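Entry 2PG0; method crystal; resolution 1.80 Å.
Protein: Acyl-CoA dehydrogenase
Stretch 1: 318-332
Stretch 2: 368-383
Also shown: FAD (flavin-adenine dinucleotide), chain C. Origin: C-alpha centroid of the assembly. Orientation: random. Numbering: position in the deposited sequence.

Stretch 1, residues 318-332: IVTEVSMAKWWITEM
Stretch 2, residues 368-383: YAGTNEMMKTIIARQL

Two nearly antiparallel helices pack through an interlocking apolar seam that gives way, at the N-terminal end of the second helix, to a buried polar cluster around Asn-372. Helices 319-332 and 372-382 run at 146° with axes 8.9 Å apart; CA atoms pair Thr-320 with Ile-379 (5.6 Å), Ser-323 with Met-375 (5.1 Å) and Trp-327 with Asn-372 (4.9 Å). Small Ser-323 (m) suits the middle: its OG bonds to Val-319 O (2.9 Å), while its O lies 3.6 Å from Met-375 CB. Ile-379 (m, t) fills a hole among Thr-320, Ser-323, Met-324 and Trp-327, its CD1 3.8 Å from Met-324 CG and 3.6 Å from Trp-327 CD1, at the indole edge. Trp-327 (p, chi2 -101°) offers a face to extended Lys-376 (m, t, t, t), whose CE lies 3.6 Å from the six-membered ring centroid and whose NZ, at 4.3 Å, adds a cation-pi interaction. Asn-372 (m, chi2 -3°) uses both ends of its amide: OD1 accepts from Lys-326 NZ (2.8 Å), and ND2 donates to Thr-330 OG1 and Glu-331 OE2 (both 2.9 Å). Lys-326 (t, m, t, t) also reaches Gly-370 O with NZ (2.8 Å). Gly-370, at phi/psi 103/126, has no CB to jam against the preceding carbonyl. At the other end, Gln-382 NE2 donates to Thr-320 OG1 (3.2 Å).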

ATOM      1  N   ILE A 318     -12.871  15.269  21.767  1.00 25.65           N
ATOM      2  CA  ILE A 318     -11.957  14.858  20.687  1.00 24.66           C
ATOM      3  C   ILE A 318     -12.511  13.711  19.819  1.00 23.36           C
ATOM      4  O   ILE A 318     -11.849  12.695  19.579  1.00 22.93           O
ATOM      5  CB  ILE A 318     -10.540  14.528  21.233  1.00 25.18           C
ATOM      6  CG1 ILE A 318     -10.655  13.776  22.565  1.00 25.52           C
ATOM      7  CG2 ILE A 318      -9.721  15.823  21.398  1.00 25.07           C
ATOM      8  CD1 ILE A 318      -9.400  13.129  23.031  1.00 27.92           C
ATOM      9  N   VAL A 319     -13.737  13.907  19.345  1.00 21.60           N
ATOM     10  CA  VAL A 319     -14.431  12.960  18.475  1.00 20.47           C
ATOM     11  C   VAL A 319     -13.595  12.594  17.238  1.00 19.44           C
ATOM     12  O   VAL A 319     -13.451  11.412  16.899  1.00 18.86           O
ATOM     13  CB  VAL A 319     -15.821  13.538  18.057  1.00 20.81           C
ATOM     14  CG1 VAL A 319     -16.533  12.619  17.076  1.00 21.33           C
ATOM     15  CG2 VAL A 319     -16.691  13.768  19.299  1.00 20.70           C
ATOM     16  N   THR A 320     -13.038  13.608  16.581  1.00 18.26           N
ATOM     17  CA  THR A 320     -12.230  13.394  15.371  1.00 17.36           C
ATOM     18  C   THR A 320     -10.986  12.563  15.660  1.00 16.21           C
ATOM     19  O   THR A 320     -10.716  11.573  14.981  1.00 15.30           O
ATOM     20  CB  THR A 320     -11.805  14.732  14.740  1.00 18.08           C
ATOM     21  OG1 THR A 320     -12.978  15.489  14.414  1.00 19.35           O
ATOM     22  CG2 THR A 320     -10.985  14.499  13.470  1.00 17.73           C
ATOM     23  N   GLU A 321     -10.244  12.968  16.686  1.00 14.99           N
ATOM     24  CA  GLU A 321      -8.951  12.371  16.969  1.00 14.86           C
ATOM     25  C   GLU A 321      -9.061  10.917  17.440  1.00 14.19           C
ATOM     26  O   GLU A 321      -8.214  10.087  17.107  1.00 13.07           O
ATOM     27  CB  GLU A 321      -8.171  13.239  17.968  1.00 15.67           C
ATOM     28  CG  GLU A 321      -7.775  14.615  17.423  1.00 17.56           C
ATOM     29  CD  GLU A 321      -8.880  15.677  17.494  1.00 21.33           C
ATOM     30  OE1 GLU A 321     -10.014  15.395  17.953  1.00 20.75           O
ATOM     31  OE2 GLU A 321      -8.605  16.820  17.065  1.00 24.91           O
ATOM     32  N   VAL A 322     -10.103  10.611  18.210  1.00 13.48           N
ATOM     33  CA  VAL A 322     -10.306   9.241  18.680  1.00 13.99           C
ATOM     34  C   VAL A 322     -10.739   8.322  17.524  1.00 13.33           C
ATOM     35  O   VAL A 322     -10.370   7.153  17.486  1.00 13.66           O
ATOM     36  CB  VAL A 322     -11.281   9.163  19.900  1.00 14.04           C
ATOM     37  CG1 VAL A 322     -12.743   9.353  19.486  1.00 14.78           C
ATOM     38  CG2 VAL A 322     -11.110   7.844  20.616  1.00 15.82           C
ATOM     39  N   SER A 323     -11.505   8.869  16.579  1.00 13.19           N
ATOM     40  CA  SER A 323     -11.910   8.125  15.381  1.00 13.11           C
ATOM     41  C   SER A 323     -10.705   7.831  14.490  1.00 12.12           C
ATOM     42  O   SER A 323     -10.577   6.720  13.957  1.00 11.97           O
ATOM     43  CB  SER A 323     -12.993   8.889  14.614  1.00 13.64           C
ATOM     44  OG  SER A 323     -14.150   9.048  15.428  1.00 16.50           O
ATOM     45  N   MET A 324      -9.829   8.830  14.349  1.00 11.61           N
ATOM     46  CA  MET A 324      -8.522   8.670  13.694  1.00 10.56           C
ATOM     47  C   MET A 324      -7.697   7.567  14.355  1.00 11.36           C
ATOM     48  O   MET A 324      -7.213   6.641  13.688  1.00 11.71           O
ATOM     49  CB  MET A 324      -7.740   9.994  13.759  1.00 10.84           C
ATOM     50  CG  MET A 324      -8.226  11.071  12.786  1.00 10.15           C
ATOM     51  SD  MET A 324      -7.329  12.639  12.929  1.00  6.83           S
ATOM     52  CE  MET A 324      -8.017  13.496  11.503  1.00 12.49           C
ATOM     53  N   ALA A 325      -7.536   7.677  15.671  1.00 11.61           N
ATOM     54  CA  ALA A 325      -6.776   6.701  16.446  1.00 11.78           C
ATOM     55  C   ALA A 325      -7.335   5.285  16.253  1.00 11.99           C
ATOM     56  O   ALA A 325      -6.589   4.356  15.938  1.00 12.07           O
ATOM     57  CB  ALA A 325      -6.763   7.100  17.930  1.00 12.01           C
ATOM     58  N   LYS A 326      -8.652   5.144  16.382  1.00 11.48           N
ATOM     59  CA  LYS A 326      -9.305   3.838  16.269  1.00 11.46           C
ATOM     60  C   LYS A 326      -9.062   3.157  14.917  1.00 11.26           C
ATOM     61  O   LYS A 326      -8.620   2.016  14.883  1.00 11.27           O
ATOM     62  CB  LYS A 326     -10.803   3.958  16.561  1.00 11.56           C
ATOM     63  CG  LYS A 326     -11.501   2.631  16.884  1.00 11.63           C
ATOM     64  CD  LYS A 326     -11.874   1.890  15.598  1.00 12.37           C
ATOM     65  CE  LYS A 326     -12.671   0.644  15.880  1.00 11.39           C
ATOM     66  NZ  LYS A 326     -12.931  -0.148  14.660  1.00 10.94           N
ATOM     67  N   TRP A 327      -9.359   3.834  13.808  1.00 10.76           N
ATOM     68  CA  TRP A 327      -9.220   3.171  12.517  1.00 10.50           C
ATOM     69  C   TRP A 327      -7.760   2.950  12.135  1.00 10.22           C
ATOM     70  O   TRP A 327      -7.393   1.860  11.696  1.00  9.95           O
ATOM     71  CB  TRP A 327     -10.037   3.860  11.396  1.00 11.13           C
ATOM     72  CG  TRP A 327      -9.338   4.965  10.640  1.00 11.17           C
ATOM     73  CD1 TRP A 327      -9.490   6.307  10.826  1.00 12.07           C
ATOM     74  CD2 TRP A 327      -8.396   4.813   9.563  1.00 11.69           C
ATOM     75  NE1 TRP A 327      -8.693   7.004   9.946  1.00 10.93           N
ATOM     76  CE2 TRP A 327      -8.010   6.111   9.160  1.00 11.82           C
ATOM     77  CE3 TRP A 327      -7.835   3.707   8.915  1.00 11.98           C
ATOM     78  CZ2 TRP A 327      -7.089   6.333   8.131  1.00 11.82           C
ATOM     79  CZ3 TRP A 327      -6.916   3.925   7.884  1.00 12.38           C
ATOM     80  CH2 TRP A 327      -6.552   5.232   7.508  1.00 11.78           C
ATOM     81  N   TRP A 328      -6.925   3.966  12.319  1.00 10.13           N
ATOM     82  CA  TRP A 328      -5.547   3.873  11.850  1.00 10.80           C
ATOM     83  C   TRP A 328      -4.728   2.853  12.642  1.00 10.72           C
ATOM     84  O   TRP A 328      -3.986   2.075  12.052  1.00 10.90           O
ATOM     85  CB  TRP A 328      -4.857   5.237  11.840  1.00 11.10           C
ATOM     86  CG  TRP A 328      -3.565   5.188  11.090  1.00 12.21           C
ATOM     87  CD1 TRP A 328      -3.380   5.419   9.749  1.00 13.03           C
ATOM     88  CD2 TRP A 328      -2.275   4.865  11.625  1.00 12.30           C
ATOM     89  NE1 TRP A 328      -2.053   5.270   9.426  1.00 12.71           N
ATOM     90  CE2 TRP A 328      -1.351   4.932  10.556  1.00 13.19           C
ATOM     91  CE3 TRP A 328      -1.806   4.549  12.910  1.00 13.03           C
ATOM     92  CZ2 TRP A 328       0.015   4.686  10.730  1.00 12.58           C
ATOM     93  CZ3 TRP A 328      -0.449   4.304  13.084  1.00 12.38           C
ATOM     94  CH2 TRP A 328       0.447   4.375  11.998  1.00 13.23           C
ATOM     95  N   ILE A 329      -4.887   2.854  13.963  1.00 10.79           N
ATOM     96  CA  ILE A 329      -4.143   1.922  14.823  1.00 11.35           C
ATOM     97  C   ILE A 329      -4.601   0.471  14.611  1.00 11.24           C
ATOM     98  O   ILE A 329      -3.777  -0.446  14.581  1.00 11.22           O
ATOM     99  CB  ILE A 329      -4.160   2.333  16.319  1.00 11.49           C
ATOM    100  CG1 ILE A 329      -3.397   3.651  16.510  1.00 11.43           C
ATOM    101  CG2 ILE A 329      -3.491   1.258  17.183  1.00 11.39           C
ATOM    102  CD1 ILE A 329      -3.565   4.296  17.902  1.00 12.64           C
ATOM    103  N   THR A 330      -5.905   0.260  14.458  1.00 11.46           N
ATOM    104  CA  THR A 330      -6.393  -1.098  14.193  1.00 11.88           C
ATOM    105  C   THR A 330      -5.878  -1.634  12.848  1.00 12.29           C
ATOM    106  O   THR A 330      -5.427  -2.779  12.774  1.00 11.78           O
ATOM    107  CB  THR A 330      -7.927  -1.250  14.344  1.00 12.04           C
ATOM    108  OG1 THR A 330      -8.615  -0.364  13.442  1.00 12.02           O
ATOM    109  CG2 THR A 330      -8.363  -0.997  15.795  1.00 11.24           C
ATOM    110  N   GLU A 331      -5.923  -0.811  11.795  1.00 12.82           N
ATOM    111  CA  GLU A 331      -5.352  -1.220  10.500  1.00 13.68           C
ATOM    112  C   GLU A 331      -3.850  -1.474  10.606  1.00 13.75           C
ATOM    113  O   GLU A 331      -3.346  -2.433  10.033  1.00 13.17           O
ATOM    114  CB  GLU A 331      -5.637  -0.205   9.388  1.00 14.03           C
ATOM    115  CG  GLU A 331      -7.106  -0.100   8.980  1.00 16.00           C
ATOM    116  CD  GLU A 331      -7.745  -1.429   8.531  1.00 19.21           C
ATOM    117  OE1 GLU A 331      -7.037  -2.347   8.065  1.00 20.96           O
ATOM    118  OE2 GLU A 331      -8.984  -1.537   8.633  1.00 21.26           O
ATOM    119  N   MET A 332      -3.153  -0.617  11.353  1.00 14.68           N
ATOM    120  CA  MET A 332      -1.710  -0.751  11.554  1.00 17.50           C
ATOM    121  C   MET A 332      -1.384  -2.064  12.270  1.00 15.15           C
ATOM    122  O   MET A 332      -0.447  -2.760  11.903  1.00 14.73           O
ATOM    123  CB  MET A 332      -1.189   0.425  12.372  1.00 16.67           C
ATOM    124  CG  MET A 332       0.295   0.650  12.259  1.00 19.77           C
ATOM    125  SD  MET A 332       0.828   1.624  13.671  1.00 27.81           S
ATOM    126  CE  MET A 332       0.723   0.325  14.938  1.00 25.31           C
ATOM    127  N   TYR A 368     -15.453  -3.879  15.445  1.00 16.91           N
ATOM    128  CA  TYR A 368     -16.263  -3.477  16.604  1.00 17.71           C
ATOM    129  C   TYR A 368     -15.921  -2.074  17.124  1.00 17.52           C
ATOM    130  O   TYR A 368     -14.916  -1.488  16.714  1.00 17.71           O
ATOM    131  CB  TYR A 368     -16.299  -4.551  17.705  1.00 18.56           C
ATOM    132  CG  TYR A 368     -14.976  -5.005  18.301  1.00 19.38           C
ATOM    133  CD1 TYR A 368     -13.994  -4.089  18.697  1.00 20.61           C
ATOM    134  CD2 TYR A 368     -14.742  -6.357  18.536  1.00 21.04           C
ATOM    135  CE1 TYR A 368     -12.794  -4.519  19.275  1.00 21.05           C
ATOM    136  CE2 TYR A 368     -13.551  -6.796  19.111  1.00 21.70           C
ATOM    137  CZ  TYR A 368     -12.585  -5.874  19.477  1.00 21.00           C
ATOM    138  OH  TYR A 368     -11.414  -6.323  20.048  1.00 21.47           O
ATOM    139  N   ALA A 369     -16.788  -1.556  18.003  1.00 17.08           N
ATOM    140  CA  ALA A 369     -16.787  -0.159  18.456  1.00 16.41           C
ATOM    141  C   ALA A 369     -17.030   0.820  17.295  1.00 16.14           C
ATOM    142  O   ALA A 369     -16.719   2.006  17.392  1.00 16.19           O
ATOM    143  CB  ALA A 369     -15.503   0.187  19.226  1.00 16.89           C
ATOM    144  N   GLY A 370     -17.614   0.307  16.215  1.00 15.81           N
ATOM    145  CA  GLY A 370     -17.820   1.074  14.988  1.00 15.18           C
ATOM    146  C   GLY A 370     -16.786   0.633  13.977  1.00 14.85           C
ATOM    147  O   GLY A 370     -15.592   0.643  14.272  1.00 14.76           O
ATOM    148  N   THR A 371     -17.230   0.234  12.786  1.00 14.18           N
ATOM    149  CA  THR A 371     -16.293  -0.194  11.749  1.00 13.18           C
ATOM    150  C   THR A 371     -15.374   0.956  11.350  1.00 12.55           C
ATOM    151  O   THR A 371     -15.695   2.129  11.563  1.00 12.44           O
ATOM    152  CB  THR A 371     -17.000  -0.665  10.466  1.00 13.41           C
ATOM    153  OG1 THR A 371     -17.702   0.445   9.886  1.00 12.67           O
ATOM    154  CG2 THR A 371     -17.960  -1.803  10.753  1.00 13.64           C
ATOM    155  N   ASN A 372     -14.237   0.616  10.756  1.00 11.86           N
ATOM    156  CA  ASN A 372     -13.287   1.639  10.319  1.00 11.51           C
ATOM    157  C   ASN A 372     -13.882   2.520   9.210  1.00 11.47           C
ATOM    158  O   ASN A 372     -13.517   3.695   9.074  1.00 11.29           O
ATOM    159  CB  ASN A 372     -11.940   0.999   9.947  1.00 11.39           C
ATOM    160  CG  ASN A 372     -11.162   0.537  11.176  1.00 11.68           C
ATOM    161  OD1 ASN A 372     -11.598   0.749  12.315  1.00 11.89           O
ATOM    162  ND2 ASN A 372      -9.992  -0.059  10.954  1.00 10.11           N
ATOM    163  N   GLU A 373     -14.838   1.962   8.461  1.00 11.25           N
ATOM    164  CA  GLU A 373     -15.596   2.738   7.469  1.00 11.88           C
ATOM    165  C   GLU A 373     -16.441   3.795   8.177  1.00 11.79           C
ATOM    166  O   GLU A 373     -16.546   4.933   7.702  1.00 11.64           O
ATOM    167  CB  GLU A 373     -16.490   1.837   6.612  1.00 11.67           C
ATOM    168  CG  GLU A 373     -15.736   0.890   5.670  1.00 14.15           C
ATOM    169  CD  GLU A 373     -15.064  -0.296   6.367  1.00 18.27           C
ATOM    170  OE1 GLU A 373     -15.529  -0.753   7.447  1.00 16.19           O
ATOM    171  OE2 GLU A 373     -14.048  -0.777   5.816  1.00 20.82           O
ATOM    172  N   MET A 374     -17.035   3.430   9.317  1.00 11.56           N
ATOM    173  CA  MET A 374     -17.768   4.422  10.112  1.00 11.54           C
ATOM    174  C   MET A 374     -16.837   5.491  10.704  1.00 11.25           C
ATOM    175  O   MET A 374     -17.211   6.657  10.796  1.00 11.24           O
ATOM    176  CB  MET A 374     -18.622   3.752  11.205  1.00 11.75           C
ATOM    177  CG  MET A 374     -19.800   2.925  10.673  1.00 12.11           C
ATOM    178  SD  MET A 374     -21.011   3.853   9.680  1.00 11.59           S
ATOM    179  CE  MET A 374     -20.412   3.597   8.010  1.00 15.57           C
ATOM    180  N   MET A 375     -15.622   5.099  11.094  1.00 11.39           N
ATOM    181  CA  MET A 375     -14.633   6.066  11.603  1.00 11.33           C
ATOM    182  C   MET A 375     -14.285   7.099  10.523  1.00 11.59           C
ATOM    183  O   MET A 375     -14.230   8.299  10.802  1.00 11.23           O
ATOM    184  CB  MET A 375     -13.358   5.381  12.110  1.00 10.90           C
ATOM    185  CG  MET A 375     -13.527   4.411  13.298  1.00 11.23           C
ATOM    186  SD  MET A 375     -14.366   5.092  14.766  1.00  6.78           S
ATOM    187  CE  MET A 375     -16.010   4.432  14.477  1.00 12.55           C
ATOM    188  N   LYS A 376     -14.071   6.634   9.291  1.00 12.14           N
ATOM    189  CA  LYS A 376     -13.785   7.550   8.181  1.00 12.52           C
ATOM    190  C   LYS A 376     -14.988   8.452   7.849  1.00 12.70           C
ATOM    191  O   LYS A 376     -14.817   9.620   7.494  1.00 12.96           O
ATOM    192  CB  LYS A 376     -13.293   6.771   6.966  1.00 12.81           C
ATOM    193  CG  LYS A 376     -11.937   6.102   7.209  1.00 13.18           C
ATOM    194  CD  LYS A 376     -11.508   5.236   6.036  1.00 15.58           C
ATOM    195  CE  LYS A 376     -10.294   4.388   6.410  1.00 17.83           C
ATOM    196  NZ  LYS A 376      -9.915   3.469   5.299  1.00 19.03           N
ATOM    197  N   THR A 377     -16.194   7.910   7.997  1.00 13.00           N
ATOM    198  CA  THR A 377     -17.434   8.676   7.815  1.00 13.05           C
ATOM    199  C   THR A 377     -17.491   9.830   8.822  1.00 12.84           C
ATOM    200  O   THR A 377     -17.775  10.970   8.452  1.00 12.86           O
ATOM    201  CB  THR A 377     -18.678   7.770   7.945  1.00 12.90           C
ATOM    202  OG1 THR A 377     -18.672   6.793   6.895  1.00 13.29           O
ATOM    203  CG2 THR A 377     -19.976   8.583   7.864  1.00 13.26           C
ATOM    204  N   ILE A 378     -17.200   9.519  10.084  1.00 13.18           N
ATOM    205  CA  ILE A 378     -17.201  10.507  11.164  1.00 13.52           C
ATOM    206  C   ILE A 378     -16.150  11.581  10.900  1.00 13.69           C
ATOM    207  O   ILE A 378     -16.429  12.780  11.040  1.00 13.99           O
ATOM    208  CB  ILE A 378     -17.005   9.828  12.559  1.00 13.55           C
ATOM    209  CG1 ILE A 378     -18.247   9.007  12.921  1.00 14.21           C
ATOM    210  CG2 ILE A 378     -16.705  10.865  13.651  1.00 14.34           C
ATOM    211  CD1 ILE A 378     -18.011   7.977  14.018  1.00 15.34           C
ATOM    212  N   ILE A 379     -14.955  11.158  10.485  1.00 13.45           N
ATOM    213  CA  ILE A 379     -13.880  12.108  10.206  1.00 13.67           C
ATOM    214  C   ILE A 379     -14.287  13.074   9.082  1.00 14.09           C
ATOM    215  O   ILE A 379     -14.113  14.283   9.212  1.00 13.60           O
ATOM    216  CB  ILE A 379     -12.539  11.398   9.880  1.00 13.54           C
ATOM    217  CG1 ILE A 379     -12.013  10.655  11.116  1.00 13.43           C
ATOM    218  CG2 ILE A 379     -11.472  12.409   9.373  1.00 12.69           C
ATOM    219  CD1 ILE A 379     -11.005   9.539  10.784  1.00 12.41           C
ATOM    220  N   ALA A 380     -14.826  12.524   7.993  1.00 14.67           N
ATOM    221  CA  ALA A 380     -15.244  13.328   6.837  1.00 16.37           C
ATOM    222  C   ALA A 380     -16.304  14.358   7.246  1.00 17.73           C
ATOM    223  O   ALA A 380     -16.259  15.513   6.814  1.00 17.56           O
ATOM    224  CB  ALA A 380     -15.760  12.434   5.729  1.00 15.41           C
ATOM    225  N   ARG A 381     -17.231  13.939   8.104  1.00 19.60           N
ATOM    226  CA  ARG A 381     -18.263  14.834   8.621  1.00 22.40           C
ATOM    227  C   ARG A 381     -17.632  15.997   9.386  1.00 23.06           C
ATOM    228  O   ARG A 381     -18.030  17.147   9.206  1.00 23.10           O
ATOM    229  CB  ARG A 381     -19.260  14.073   9.505  1.00 21.94           C
ATOM    230  CG  ARG A 381     -20.479  14.898   9.889  1.00 24.09           C
ATOM    231  CD  ARG A 381     -21.387  14.164  10.861  1.00 25.15           C
ATOM    232  NE  ARG A 381     -22.502  15.020  11.269  1.00 32.98           N
ATOM    233  CZ  ARG A 381     -22.469  15.875  12.292  1.00 34.52           C
ATOM    234  NH1 ARG A 381     -21.379  15.992  13.046  1.00 36.21           N
ATOM    235  NH2 ARG A 381     -23.540  16.611  12.570  1.00 36.34           N
ATOM    236  N   GLN A 382     -16.641  15.693  10.221  1.00 24.66           N
ATOM    237  CA  GLN A 382     -15.931  16.717  11.004  1.00 26.57           C
ATOM    238  C   GLN A 382     -15.036  17.623  10.142  1.00 27.34           C
ATOM    239  O   GLN A 382     -14.690  18.731  10.552  1.00 27.69           O
ATOM    240  CB  GLN A 382     -15.106  16.064  12.120  1.00 26.84           C
ATOM    241  CG  GLN A 382     -15.910  15.197  13.097  1.00 28.41           C
ATOM    242  CD  GLN A 382     -16.662  16.003  14.139  1.00 32.28           C
ATOM    243  OE1 GLN A 382     -17.891  16.056  14.126  1.00 34.06           O
ATOM    244  NE2 GLN A 382     -15.924  16.635  15.051  1.00 33.16           N
ATOM    245  N   LEU A 383     -14.668  17.158   8.950  1.00 28.35           N
ATOM    246  CA  LEU A 383     -13.865  17.965   8.026  1.00 29.38           C
ATOM    247  C   LEU A 383     -14.692  19.018   7.299  1.00 30.17           C
ATOM    248  O   LEU A 383     -14.129  19.900   6.650  1.00 30.31           O
ATOM    249  CB  LEU A 383     -13.159  17.084   6.985  1.00 29.34           C
ATOM    250  CG  LEU A 383     -11.930  16.277   7.406  1.00 29.07           C
ATOM    251  CD1 LEU A 383     -11.578  15.296   6.291  1.00 28.74           C
ATOM    252  CD2 LEU A 383     -10.751  17.193   7.720  1.00 28.84           C
TER
HETATM  253  PA  FAD C 401     -22.727  -3.906   8.999  1.00 16.28           P
HETATM  254  O1A FAD C 401     -23.814  -4.733   8.380  1.00 16.08           O
HETATM  255  O2A FAD C 401     -23.235  -2.666   9.693  1.00 15.14           O
HETATM  256  O5B FAD C 401     -21.644  -3.513   7.866  1.00 15.35           O
HETATM  257  C5B FAD C 401     -21.058  -4.519   7.052  1.00 17.28           C
HETATM  258  C4B FAD C 401     -19.947  -3.872   6.223  1.00 17.60           C
HETATM  259  O4B FAD C 401     -20.510  -2.836   5.433  1.00 18.70           O
HETATM  260  C3B FAD C 401     -18.898  -3.223   7.123  1.00 17.89           C
HETATM  261  O3B FAD C 401     -17.608  -3.366   6.568  1.00 19.40           O
HETATM  262  C2B FAD C 401     -19.265  -1.759   7.097  1.00 18.21           C
HETATM  263  O2B FAD C 401     -18.176  -0.902   7.384  1.00 18.29           O
HETATM  264  C1B FAD C 401     -19.808  -1.626   5.674  1.00 18.42           C
HETATM  265  N9A FAD C 401     -20.659  -0.429   5.560  1.00 19.15           N
HETATM  266  C8A FAD C 401     -21.884  -0.214   6.144  1.00 19.14           C
HETATM  267  N7A FAD C 401     -22.308   1.022   5.801  1.00 18.84           N
HETATM  268  C5A FAD C 401     -21.373   1.596   5.010  1.00 19.24           C
HETATM  269  C6A FAD C 401     -21.302   2.837   4.389  1.00 19.20           C
HETATM  270  N6A FAD C 401     -22.237   3.761   4.633  1.00 20.03           N
HETATM  271  N1A FAD C 401     -20.191   3.151   3.631  1.00 19.34           N
HETATM  272  C2A FAD C 401     -19.157   2.245   3.478  1.00 19.38           C
HETATM  273  N3A FAD C 401     -19.236   1.004   4.087  1.00 18.46           N
HETATM  274  C4A FAD C 401     -20.326   0.692   4.848  1.00 19.67           C
HETATM  275  N1  FAD C 401     -22.102  -4.892  19.563  1.00 18.09           N
HETATM  276  C2  FAD C 401     -22.655  -4.429  20.744  1.00 18.90           C
HETATM  277  O2  FAD C 401     -23.629  -3.673  20.705  1.00 18.51           O
HETATM  278  N3  FAD C 401     -22.125  -4.826  21.964  1.00 18.29           N
HETATM  279  C4  FAD C 401     -21.045  -5.686  22.003  1.00 18.71           C
HETATM  280  O4  FAD C 401     -20.590  -6.043  23.092  1.00 18.17           O
HETATM  281  C4X FAD C 401     -20.478  -6.143  20.809  1.00 18.78           C
HETATM  282  N5  FAD C 401     -19.391  -7.003  20.833  1.00 19.05           N
HETATM  283  C5X FAD C 401     -18.843  -7.483  19.658  1.00 18.40           C
HETATM  284  C6  FAD C 401     -17.769  -8.363  19.721  1.00 18.25           C
HETATM  285  C7  FAD C 401     -17.205  -8.849  18.544  1.00 18.35           C
HETATM  286  C7M FAD C 401     -16.037  -9.788  18.664  1.00 18.85           C
HETATM  287  C8  FAD C 401     -17.728  -8.450  17.299  1.00 18.63           C
HETATM  288  C8M FAD C 401     -17.170  -8.933  15.989  1.00 18.79           C
HETATM  289  C9  FAD C 401     -18.807  -7.577  17.244  1.00 18.35           C
HETATM  290  C9A FAD C 401     -19.372  -7.080  18.423  1.00 18.58           C
HETATM  291  N10 FAD C 401     -20.450  -6.193  18.388  1.00 18.76           N
HETATM  292  C10 FAD C 401     -21.013  -5.743  19.579  1.00 18.31           C
HETATM  293  C1' FAD C 401     -21.002  -5.664  17.082  1.00 17.78           C
HETATM  294  C2' FAD C 401     -20.085  -4.728  16.275  1.00 18.76           C
HETATM  295  O2' FAD C 401     -20.009  -3.421  16.804  1.00 19.27           O
HETATM  296  C3' FAD C 401     -20.641  -4.679  14.855  1.00 17.65           C
HETATM  297  O3' FAD C 401     -20.270  -5.891  14.235  1.00 16.65           O
HETATM  298  C4' FAD C 401     -20.158  -3.485  14.017  1.00 18.20           C
HETATM  299  O4' FAD C 401     -20.672  -2.257  14.497  1.00 19.08           O
HETATM  300  C5' FAD C 401     -20.537  -3.630  12.542  1.00 18.24           C
HETATM  301  O5' FAD C 401     -21.917  -3.913  12.398  1.00 18.52           O
HETATM  302  P   FAD C 401     -22.364  -5.170  11.502  1.00 18.68           P
HETATM  303  O1P FAD C 401     -21.633  -6.413  11.944  1.00 18.78           O
HETATM  304  O2P FAD C 401     -23.856  -5.337  11.571  1.00 18.36           O
HETATM  305  O3P FAD C 401     -21.865  -4.826  10.003  1.00 17.05           O
HETATM  306  O   HOH W   1      -9.868   1.001   7.454  1.00 32.59           O